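Enolase (alpha proteobacterium BAL199, PDB 3UGV) probably acts as a magnesium-dependent lyase of the mandelate racemase and muconate lactonizing group of the enolase superfamily. Local coordinates at residues D243-P253 with D268-N278; F190-G198 with V216-N227. All blocks are in the same frame, centred on the assembly; numbering follows the deposited sequence.

Contact 1 (D243-P253 with D268-N278). With MG (magnesium ion), chain B; MG (magnesium ion), chain X.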
loop_
_atom_site.group_PDB
_atom_site.type_symbol
_atom_site.label_atom_id
_atom_site.label_comp_id
_atom_site.label_asym_id
_atom_site.label_seq_id
_atom_site.Cartn_x
_atom_site.Cartn_y
_atom_site.Cartn_z
ATOM N N ASP F 243 11.717 14.168 22.842
ATOM C CA ASP F 243 11.441 12.746 22.638
ATOM C C ASP F 243 12.277 11.851 23.549
ATOM O O ASP F 243 11.931 10.700 23.771
ATOM C CB ASP F 243 11.640 12.350 21.179
ATOM C CG ASP F 243 10.913 11.063 20.826
ATOM O OD1 ASP F 243 9.860 10.804 21.428
ATOM O OD2 ASP F 243 11.382 10.318 19.947
ATOM N N ASP F 244 13.366 12.381 24.098
ATOM C CA ASP F 244 14.192 11.579 25.008
ATOM C C ASP F 244 14.089 11.954 26.486
ATOM O O ASP F 244 14.841 11.438 27.309
ATOM C CB ASP F 244 15.653 11.594 24.562
ATOM C CG ASP F 244 15.844 10.958 23.200
ATOM O OD1 ASP F 244 14.993 10.125 22.817
ATOM O OD2 ASP F 244 16.835 11.288 22.512
ATOM N N LEU F 245 13.158 12.845 26.820
ATOM C CA LEU F 245 12.932 13.230 28.210
ATOM C C LEU F 245 12.344 12.117 29.070
ATOM O O LEU F 245 12.409 12.183 30.292
ATOM C CB LEU F 245 11.983 14.418 28.291
ATOM C CG LEU F 245 12.473 15.820 27.952
ATOM C CD1 LEU F 245 11.442 16.809 28.463
ATOM C CD2 LEU F 245 13.836 16.086 28.583
ATOM N N GLY F 246 11.723 11.121 28.450
ATOM C CA GLY F 246 11.031 10.101 29.226
ATOM C C GLY F 246 9.597 10.464 29.595
ATOM O O GLY F 246 9.086 10.001 30.608
ATOM N N LEU F 247 8.934 11.274 28.769
ATOM C CA LEU F 247 7.530 11.641 29.004
ATOM C C LEU F 247 6.606 10.444 28.836
ATOM O O LEU F 247 6.923 9.506 28.094
ATOM C CB LEU F 247 7.093 12.732 28.026
ATOM C CG LEU F 247 7.949 13.993 28.039
ATOM C CD1 LEU F 247 7.576 14.878 26.872
ATOM C CD2 LEU F 247 7.790 14.718 29.389
ATOM N N GLU F 248 5.468 10.472 29.524
ATOM C CA GLU F 248 4.476 9.406 29.413
ATOM C C GLU F 248 3.810 9.473 28.031
ATOM O O GLU F 248 3.613 8.460 27.374
ATOM C CB GLU F 248 3.420 9.543 30.498
ATOM C CG GLU F 248 2.232 8.586 30.346
ATOM C CD GLU F 248 2.497 7.192 30.892
ATOM O OE1 GLU F 248 3.576 6.973 31.494
ATOM O OE2 GLU F 248 1.611 6.318 30.737
ATOM N N TRP F 249 3.481 10.678 27.587
ATOM C CA TRP F 249 3.060 10.872 26.206
ATOM C C TRP F 249 3.129 12.325 25.808
ATOM O O TRP F 249 3.254 13.196 26.667
ATOM C CB TRP F 249 1.645 10.339 25.968
ATOM C CG TRP F 249 0.507 11.130 26.590
ATOM C CD1 TRP F 249 0.178 12.445 26.363
ATOM C CD2 TRP F 249 -0.502 10.620 27.474
ATOM N NE1 TRP F 249 -0.948 12.787 27.082
ATOM C CE2 TRP F 249 -1.392 11.678 27.757
ATOM C CE3 TRP F 249 -0.739 9.369 28.053
ATOM C CZ2 TRP F 249 -2.485 11.523 28.603
ATOM C CZ3 TRP F 249 -1.824 9.222 28.895
ATOM C CH2 TRP F 249 -2.680 10.291 29.164
ATOM N N ILE F 250 3.044 12.568 24.502
ATOM C CA ILE F 250 2.949 13.912 23.944
ATOM C C ILE F 250 1.587 14.083 23.253
ATOM O O ILE F 250 1.201 13.281 22.385
ATOM C CB ILE F 250 4.069 14.155 22.931
ATOM C CG1 ILE F 250 5.432 14.055 23.619
ATOM C CG2 ILE F 250 3.910 15.503 22.242
ATOM C CD1 ILE F 250 6.565 13.908 22.625
ATOM N N GLU F 251 0.870 15.138 23.626
ATOM C CA GLU F 251 -0.528 15.276 23.234
ATOM C C GLU F 251 -0.746 16.440 22.281
ATOM O O GLU F 251 -0.264 17.543 22.537
ATOM C CB GLU F 251 -1.383 15.453 24.489
ATOM C CG GLU F 251 -2.872 15.359 24.289
ATOM C CD GLU F 251 -3.626 15.488 25.611
ATOM O OE1 GLU F 251 -3.189 14.885 26.629
ATOM O OE2 GLU F 251 -4.645 16.206 25.634
ATOM N N GLU F 252 -1.455 16.153 21.182
ATOM C CA GLU F 252 -1.924 17.135 20.178
ATOM C C GLU F 252 -0.977 18.288 19.870
ATOM O O GLU F 252 -1.270 19.453 20.186
ATOM C CB GLU F 252 -3.302 17.693 20.559
ATOM C CG GLU F 252 -4.437 16.693 20.398
ATOM C CD GLU F 252 -5.819 17.313 20.573
ATOM O OE1 GLU F 252 -5.977 18.212 21.438
ATOM O OE2 GLU F 252 -6.752 16.889 19.844
ATOM N N PRO F 253 0.170 17.982 19.258
ATOM C CA PRO F 253 1.073 19.106 18.982
ATOM C C PRO F 253 0.535 20.055 17.907
ATOM O O PRO F 253 0.867 21.229 17.948
ATOM C CB PRO F 253 2.363 18.418 18.502
ATOM C CG PRO F 253 1.982 16.993 18.217
ATOM C CD PRO F 253 0.810 16.673 19.072
ATOM N N ASP F 268 8.175 9.475 13.517
ATOM C CA ASP F 268 9.452 10.021 13.973
ATOM C C ASP F 268 9.665 9.924 15.490
ATOM O O ASP F 268 10.792 9.810 15.955
ATOM C CB ASP F 268 9.621 11.483 13.539
ATOM C CG ASP F 268 9.928 11.629 12.055
ATOM O OD1 ASP F 268 10.172 10.596 11.380
ATOM O OD2 ASP F 268 9.934 12.781 11.565
ATOM N N LEU F 269 8.590 9.991 16.263
ATOM C CA LEU F 269 8.734 10.039 17.719
ATOM C C LEU F 269 8.693 8.639 18.288
ATOM O O LEU F 269 7.824 7.847 17.931
ATOM C CB LEU F 269 7.583 10.828 18.350
ATOM C CG LEU F 269 7.497 12.331 18.085
ATOM C CD1 LEU F 269 6.133 12.851 18.537
ATOM C CD2 LEU F 269 8.648 13.073 18.800
ATOM N N LYS F 270 9.613 8.342 19.193
ATOM C CA LYS F 270 9.561 7.088 19.942
ATOM C C LYS F 270 8.529 7.163 21.060
ATOM O O LYS F 270 7.882 6.173 21.381
ATOM C CB LYS F 270 10.937 6.760 20.511
ATOM C CG LYS F 270 11.626 5.606 19.841
ATOM C CD LYS F 270 11.793 5.819 18.365
ATOM C CE LYS F 270 12.614 4.682 17.786
ATOM N NZ LYS F 270 13.864 4.466 18.594
ATOM N N THR F 271 8.377 8.347 21.647
ATOM C CA THR F 271 7.402 8.579 22.717
ATOM C C THR F 271 5.981 8.435 22.152
ATOM O O THR F 271 5.717 8.861 21.043
ATOM C CB THR F 271 7.616 9.986 23.336
ATOM O OG1 THR F 271 8.925 10.049 23.931
ATOM C CG2 THR F 271 6.562 10.312 24.383
ATOM N N PRO F 272 5.063 7.814 22.908
ATOM C CA PRO F 272 3.701 7.701 22.371
ATOM C C PRO F 272 3.081 9.066 22.041
ATOM O O PRO F 272 3.253 10.040 22.780
ATOM C CB PRO F 272 2.927 7.021 23.520
ATOM C CG PRO F 272 3.972 6.260 24.285
ATOM C CD PRO F 272 5.202 7.132 24.213
ATOM N N LEU F 273 2.365 9.121 20.924
ATOM C CA LEU F 273 1.681 10.329 20.502
ATOM C C LEU F 273 0.191 10.173 20.802
ATOM O O LEU F 273 -0.428 9.183 20.402
ATOM C CB LEU F 273 1.887 10.561 19.013
ATOM C CG LEU F 273 1.177 11.768 18.409
ATOM C CD1 LEU F 273 1.722 13.052 19.036
ATOM C CD2 LEU F 273 1.359 11.766 16.885
ATOM N N MET F 274 -0.366 11.154 21.508
ATOM C CA MET F 274 -1.724 11.079 22.026
ATOM C C MET F 274 -2.617 12.080 21.310
ATOM O O MET F 274 -2.241 13.230 21.141
ATOM C CB MET F 274 -1.726 11.386 23.533
ATOM C CG MET F 274 -3.092 11.644 24.110
ATOM S SD MET F 274 -4.189 10.185 24.160
ATOM C CE MET F 274 -3.648 9.365 25.653
ATOM N N ILE F 275 -3.792 11.636 20.880
ATOM C CA ILE F 275 -4.811 12.546 20.371
ATOM C C ILE F 275 -6.166 11.946 20.682
ATOM O O ILE F 275 -6.255 10.868 21.282
ATOM C CB ILE F 275 -4.734 12.771 18.828
ATOM C CG1 ILE F 275 -5.085 11.488 18.082
ATOM C CG2 ILE F 275 -3.364 13.304 18.413
ATOM C CD1 ILE F 275 -5.055 11.639 16.548
ATOM N N GLY F 276 -7.227 12.627 20.281
ATOM C CA GLY F 276 -8.544 12.043 20.444
ATOM C C GLY F 276 -9.581 12.923 21.097
ATOM O O GLY F 276 -10.769 12.730 20.859
ATOM N N GLU F 277 -9.166 13.895 21.904
ATOM C CA GLU F 277 -10.170 14.696 22.588
ATOM C C GLU F 277 -11.064 15.434 21.597
ATOM O O GLU F 277 -12.106 15.927 21.974
ATOM C CB GLU F 277 -9.550 15.677 23.573
ATOM C CG GLU F 277 -8.827 16.845 22.943
ATOM C CD GLU F 277 -8.043 17.616 23.988
ATOM O OE1 GLU F 277 -7.084 17.030 24.543
ATOM O OE2 GLU F 277 -8.398 18.782 24.277
ATOM N N ASN F 278 -10.655 15.499 20.337
ATOM C CA ASN F 278 -11.438 16.181 19.299
ATOM C C ASN F 278 -12.077 15.255 18.264
ATOM O O ASN F 278 -12.558 15.726 17.233
ATOM C CB ASN F 278 -10.585 17.216 18.582
ATOM C CG ASN F 278 -10.433 18.501 19.381
ATOM O OD1 ASN F 278 -11.359 19.316 19.464
ATOM N ND2 ASN F 278 -9.259 18.690 19.971
HETATM MG MG MG B . -5.552 17.892 25.862
HETATM MG MG MG X . 6.302 6.653 17.343
HETATM O O HOH W 1 12.278 11.795 17.476
HETATM O O HOH W 2 9.741 11.808 26.106
HETATM O O HOH W 3 9.247 8.450 26.954
HETATM O O HOH W 4 -7.975 15.028 18.810
HETATM O O HOH W 5 4.979 7.606 18.616
HETATM O O HOH W 6 -6.359 19.815 25.846
HETATM O O HOH W 7 -6.544 17.832 27.713
HETATM O O HOH W 8 -4.841 18.383 23.931
HETATM O O HOH W 9 4.725 5.423 16.868
#
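Met274 lays its terminal methyl over the indole of Trp249, a CH-pi contact in which CE stands 3.5 Å from the centroid of the six-membered ring and 3° off its normal. Two bends, chi2 68° and chi3 82°, carry the thioether across the ring, with Met274 CB 3.6 Å from Trp249 CD1. Trp249 NE1 donates to the anti lone pair of Glu251 OE1, which lies somewhat out of the ring plane and also forms a salt bridge with Lys194. Glu251 OE2 binds magnesium at 1.9 Å, beside Glu277 OE1. An alanine at Trp249 would strip Met274 of its aromatic platform and is likely to leave the Glu251 carboxylate less firmly oriented at the metal. Alongside this packing, parallel-strand bonds run from Ile250 N to Pro272 O, Met274 N to Ile250 O and Glu252 N to Met274 O.

Asp243 makes a second tight point, OD2 taking a bond from Lys270 N at 2.8 Å and OD1 from both Thr271 N and, above the carboxylate plane, Thr271 OG1; one water links OD2 to Asp268 O. The loose side is the exposed turn at Asp244 and Gly246, where Asp244 forms a salt bridge with Arg240 of a second subunit.

Strand 221-225 flanks strand 249-251 on its other edge, helix 232-242 packs against Ile250 through Ile242, and helix 259-268 sets Tyr262 against Pro253 and Ile275.

Contact 2 (F190-G198 with V216-N227); sequences FKGLKLRMG and VGRDTALMVDFN. With MG (magnesium ion), chain B.
Lys194 and Asp225 cross at a slant on the metal-facing side of two parallel strands, the lysine CD 3.9 Å from the aspartate CB. A bend at chi3, -78°, turns the end of Lys194 toward the magnesium, where NZ forms salt bridges with Glu251 and Glu347. The same CD lies 3.6 Å above the guanidinium plane of Arg196, toward its rim. That plane is within 15° of the Asn227 amide, and a water at the guanidinium edge accepts from both Arg196 NE and Asn227 ND2; Arg196 NH1 reaches the carbonyls of Ser163 and Gly165.

The reverse face carries Leu193, Leu195, Leu222 and Val224. Leu195 and Val224 lie alongside one another, pointing the same way. At the C-terminal end of the strands Met197 runs across Val224 at about a right angle, bringing CE to 3.6 Å from CG2, and its CB sits over the Phe226 ring, 4.1 Å from the centroid. At the other end Leu193 fits against Thr220 CG2.

Asp225 divides its oxygens between two tasks: OD2 binds magnesium at 2.0 Å, and OD1 accepts a hydrogen bond from Asn227 N at 2.7 Å in an Asx turn that should restrain carboxylate rotation. Lys194 NZ donates to a magnesium-bound water. This points to an ordered metal site whose water positions may, as in superfamily relatives, give way to substrate oxygens.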
loop_
_atom_site.group_PDB
_atom_site.type_symbol
_atom_site.label_atom_id
_atom_site.label_comp_id
_atom_site.label_asym_id
_atom_site.label_seq_id
_atom_site.Cartn_x
_atom_site.Cartn_y
_atom_site.Cartn_z
ATOM N N PHE F 190 -1.107 11.407 43.291
ATOM C CA PHE F 190 -1.277 11.061 41.877
ATOM C C PHE F 190 0.007 10.477 41.309
ATOM O O PHE F 190 1.105 10.910 41.667
ATOM C CB PHE F 190 -1.669 12.279 41.048
ATOM C CG PHE F 190 -3.119 12.634 41.142
ATOM C CD1 PHE F 190 -4.076 11.820 40.561
ATOM C CD2 PHE F 190 -3.526 13.790 41.793
ATOM C CE1 PHE F 190 -5.423 12.144 40.632
ATOM C CE2 PHE F 190 -4.871 14.125 41.857
ATOM C CZ PHE F 190 -5.821 13.296 41.278
ATOM N N LYS F 191 -0.126 9.506 40.413
ATOM C CA LYS F 191 1.043 8.889 39.793
ATOM C C LYS F 191 1.372 9.548 38.457
ATOM O O LYS F 191 2.338 9.166 37.787
ATOM C CB LYS F 191 0.825 7.393 39.606
ATOM C CG LYS F 191 0.503 6.617 40.885
ATOM C CD LYS F 191 0.014 5.196 40.502
ATOM C CE LYS F 191 0.012 4.199 41.665
ATOM N NZ LYS F 191 -0.986 4.483 42.736
ATOM N N GLY F 192 0.567 10.535 38.068
ATOM C CA GLY F 192 0.814 11.258 36.835
ATOM C C GLY F 192 0.222 12.653 36.899
ATOM O O GLY F 192 -0.762 12.888 37.589
ATOM N N LEU F 193 0.838 13.580 36.179
ATOM C CA LEU F 193 0.423 14.979 36.159
ATOM C C LEU F 193 0.373 15.374 34.693
ATOM O O LEU F 193 1.229 14.951 33.927
ATOM C CB LEU F 193 1.479 15.847 36.865
ATOM C CG LEU F 193 1.740 15.566 38.344
ATOM C CD1 LEU F 193 2.889 16.407 38.848
ATOM C CD2 LEU F 193 0.489 15.859 39.159
ATOM N N LYS F 194 -0.608 16.170 34.286
ATOM C CA LYS F 194 -0.533 16.774 32.959
ATOM C C LYS F 194 0.274 18.065 32.992
ATOM O O LYS F 194 -0.017 18.976 33.761
ATOM C CB LYS F 194 -1.913 17.049 32.361
ATOM C CG LYS F 194 -1.810 17.752 30.999
ATOM C CD LYS F 194 -3.042 17.549 30.174
ATOM C CE LYS F 194 -3.048 16.173 29.557
ATOM N NZ LYS F 194 -4.392 15.886 29.001
ATOM N N LEU F 195 1.274 18.146 32.125
ATOM C CA LEU F 195 2.130 19.315 32.037
ATOM C C LEU F 195 1.898 20.018 30.688
ATOM O O LEU F 195 2.041 19.407 29.630
ATOM C CB LEU F 195 3.594 18.881 32.187
ATOM C CG LEU F 195 4.661 19.954 32.035
ATOM C CD1 LEU F 195 4.509 20.944 33.159
ATOM C CD2 LEU F 195 6.047 19.349 32.024
ATOM N N ARG F 196 1.526 21.297 30.717
ATOM C CA ARG F 196 1.309 22.012 29.462
ATOM C C ARG F 196 2.614 22.596 28.927
ATOM O O ARG F 196 3.452 23.093 29.685
ATOM C CB ARG F 196 0.252 23.107 29.608
ATOM C CG ARG F 196 -1.191 22.614 29.515
ATOM C CD ARG F 196 -1.728 22.005 30.817
ATOM N NE ARG F 196 -3.073 21.453 30.629
ATOM C CZ ARG F 196 -3.906 21.125 31.618
ATOM N NH1 ARG F 196 -3.529 21.297 32.878
ATOM N NH2 ARG F 196 -5.119 20.629 31.351
ATOM N N MET F 197 2.786 22.513 27.614
ATOM C CA MET F 197 3.963 23.069 26.955
ATOM C C MET F 197 3.552 23.978 25.794
ATOM O O MET F 197 2.393 23.986 25.362
ATOM C CB MET F 197 4.879 21.955 26.443
ATOM C CG MET F 197 5.631 21.186 27.555
ATOM S SD MET F 197 7.092 20.320 26.899
ATOM C CE MET F 197 7.798 19.613 28.382
ATOM N N GLY F 198 4.507 24.745 25.296
ATOM C CA GLY F 198 4.245 25.665 24.209
ATOM C C GLY F 198 4.682 27.090 24.506
ATOM O O GLY F 198 4.119 28.037 23.967
ATOM N N VAL F 216 9.023 16.410 42.176
ATOM C CA VAL F 216 8.114 15.299 42.506
ATOM C C VAL F 216 8.616 13.910 42.130
ATOM O O VAL F 216 7.942 12.913 42.404
ATOM C CB VAL F 216 6.734 15.461 41.866
ATOM C CG1 VAL F 216 6.118 16.771 42.258
ATOM C CG2 VAL F 216 6.843 15.345 40.333
ATOM N N GLY F 217 9.772 13.841 41.482
ATOM C CA GLY F 217 10.386 12.564 41.141
ATOM C C GLY F 217 9.886 11.910 39.863
ATOM O O GLY F 217 8.723 12.062 39.485
ATOM N N ARG F 218 10.765 11.161 39.201
ATOM C CA ARG F 218 10.405 10.493 37.949
ATOM C C ARG F 218 9.517 9.270 38.172
ATOM O O ARG F 218 9.071 8.632 37.228
ATOM C CB ARG F 218 11.647 10.156 37.116
ATOM C CG ARG F 218 12.183 11.361 36.340
ATOM C CD ARG F 218 13.541 11.080 35.737
ATOM N NE ARG F 218 13.975 12.132 34.816
ATOM C CZ ARG F 218 14.354 13.357 35.187
ATOM N NH1 ARG F 218 14.329 13.717 36.471
ATOM N NH2 ARG F 218 14.752 14.236 34.269
ATOM N N ASP F 219 9.263 8.947 39.431
ATOM C CA ASP F 219 8.212 8.001 39.745
ATOM C C ASP F 219 6.822 8.568 39.403
ATOM O O ASP F 219 5.817 7.858 39.463
ATOM C CB ASP F 219 8.246 7.661 41.215
ATOM C CG ASP F 219 7.389 6.471 41.535
ATOM O OD1 ASP F 219 7.794 5.355 41.138
ATOM O OD2 ASP F 219 6.318 6.649 42.166
ATOM N N THR F 220 6.779 9.853 39.078
ATOM C CA THR F 220 5.563 10.526 38.651
ATOM C C THR F 220 5.611 10.688 37.139
ATOM O O THR F 220 6.521 11.331 36.612
ATOM C CB THR F 220 5.436 11.935 39.276
ATOM O OG1 THR F 220 5.486 11.840 40.703
ATOM C CG2 THR F 220 4.128 12.571 38.883
ATOM N N ALA F 221 4.643 10.084 36.450
ATOM C CA ALA F 221 4.528 10.197 35.009
ATOM C C ALA F 221 4.143 11.624 34.658
ATOM O O ALA F 221 3.328 12.226 35.361
ATOM C CB ALA F 221 3.472 9.218 34.488
ATOM N N LEU F 222 4.740 12.165 33.592
ATOM C CA LEU F 222 4.322 13.457 33.031
ATOM C C LEU F 222 3.708 13.301 31.641
ATOM O O LEU F 222 4.317 12.729 30.730
ATOM C CB LEU F 222 5.485 14.442 32.950
ATOM C CG LEU F 222 6.163 14.785 34.267
ATOM C CD1 LEU F 222 7.292 15.763 34.005
ATOM C CD2 LEU F 222 5.154 15.377 35.229
ATOM N N MET F 223 2.486 13.790 31.495
ATOM C CA MET F 223 1.812 13.806 30.209
ATOM C C MET F 223 1.917 15.232 29.706
ATOM O O MET F 223 1.574 16.173 30.405
ATOM C CB MET F 223 0.337 13.422 30.363
ATOM C CG MET F 223 0.064 11.975 30.750
ATOM S SD MET F 223 0.590 11.546 32.436
ATOM C CE MET F 223 -0.655 10.307 32.822
ATOM N N VAL F 224 2.406 15.410 28.498
ATOM C CA VAL F 224 2.599 16.753 27.996
ATOM C C VAL F 224 1.569 17.074 26.921
ATOM O O VAL F 224 1.338 16.277 26.010
ATOM C CB VAL F 224 4.038 16.943 27.483
ATOM C CG1 VAL F 224 4.093 17.919 26.304
ATOM C CG2 VAL F 224 4.944 17.389 28.629
ATOM N N ASP F 225 0.941 18.237 27.047
ATOM C CA ASP F 225 -0.084 18.670 26.104
ATOM C C ASP F 225 0.276 20.013 25.488
ATOM O O ASP F 225 0.519 20.988 26.210
ATOM C CB ASP F 225 -1.430 18.802 26.814
ATOM C CG ASP F 225 -2.608 18.851 25.839
ATOM O OD1 ASP F 225 -2.445 19.260 24.657
ATOM O OD2 ASP F 225 -3.704 18.464 26.263
ATOM N N PHE F 226 0.301 20.067 24.156
ATOM C CA PHE F 226 0.622 21.308 23.456
ATOM C C PHE F 226 -0.627 22.063 23.057
ATOM O O PHE F 226 -0.543 23.185 22.588
ATOM C CB PHE F 226 1.425 21.024 22.198
ATOM C CG PHE F 226 2.870 20.743 22.444
ATOM C CD1 PHE F 226 3.775 21.780 22.565
ATOM C CD2 PHE F 226 3.334 19.439 22.517
ATOM C CE1 PHE F 226 5.125 21.529 22.771
ATOM C CE2 PHE F 226 4.685 19.177 22.731
ATOM C CZ PHE F 226 5.575 20.224 22.863
ATOM N N ASN F 227 -1.783 21.429 23.213
ATOM C CA ASN F 227 -3.050 22.041 22.831
ATOM C C ASN F 227 -3.087 22.595 21.413
ATOM O O ASN F 227 -3.556 23.704 21.207
ATOM C CB ASN F 227 -3.443 23.136 23.827
ATOM C CG ASN F 227 -3.876 22.564 25.163
ATOM O OD1 ASN F 227 -4.936 21.951 25.267
ATOM N ND2 ASN F 227 -3.049 22.746 26.191
HETATM MG MG MG B . -5.552 17.892 25.862
HETATM O O HOH W 7 -6.544 17.832 27.713
HETATM O O HOH W 10 -4.404 20.721 28.112
HETATM O O HOH W 6 -6.359 19.815 25.846
HETATM O O HOH W 8 -4.841 18.383 23.931
#

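Overall arrangement
Following the chain from the N terminus, contact 2 comes first: strand 192-196 leads through helix 202-216 to strand 221-225, and pairing of the two strands closes that beta-alpha-beta loop. Helix 232-242 then carries the chain to contact 1, where strand 249-251, helix 259-268 and strand 273-275 repeat the pattern. The loops are in series, neither nested nor crossing, and their centres lie 11 Å apart. Strands 221-225 and 249-251 join them as neighbours in one parallel sheet, part of the barrel expected for this superfamily. At its C-terminal ends one magnesium unites them, drawing Asp225 from contact 2 and Glu251 and Glu277 from contact 1.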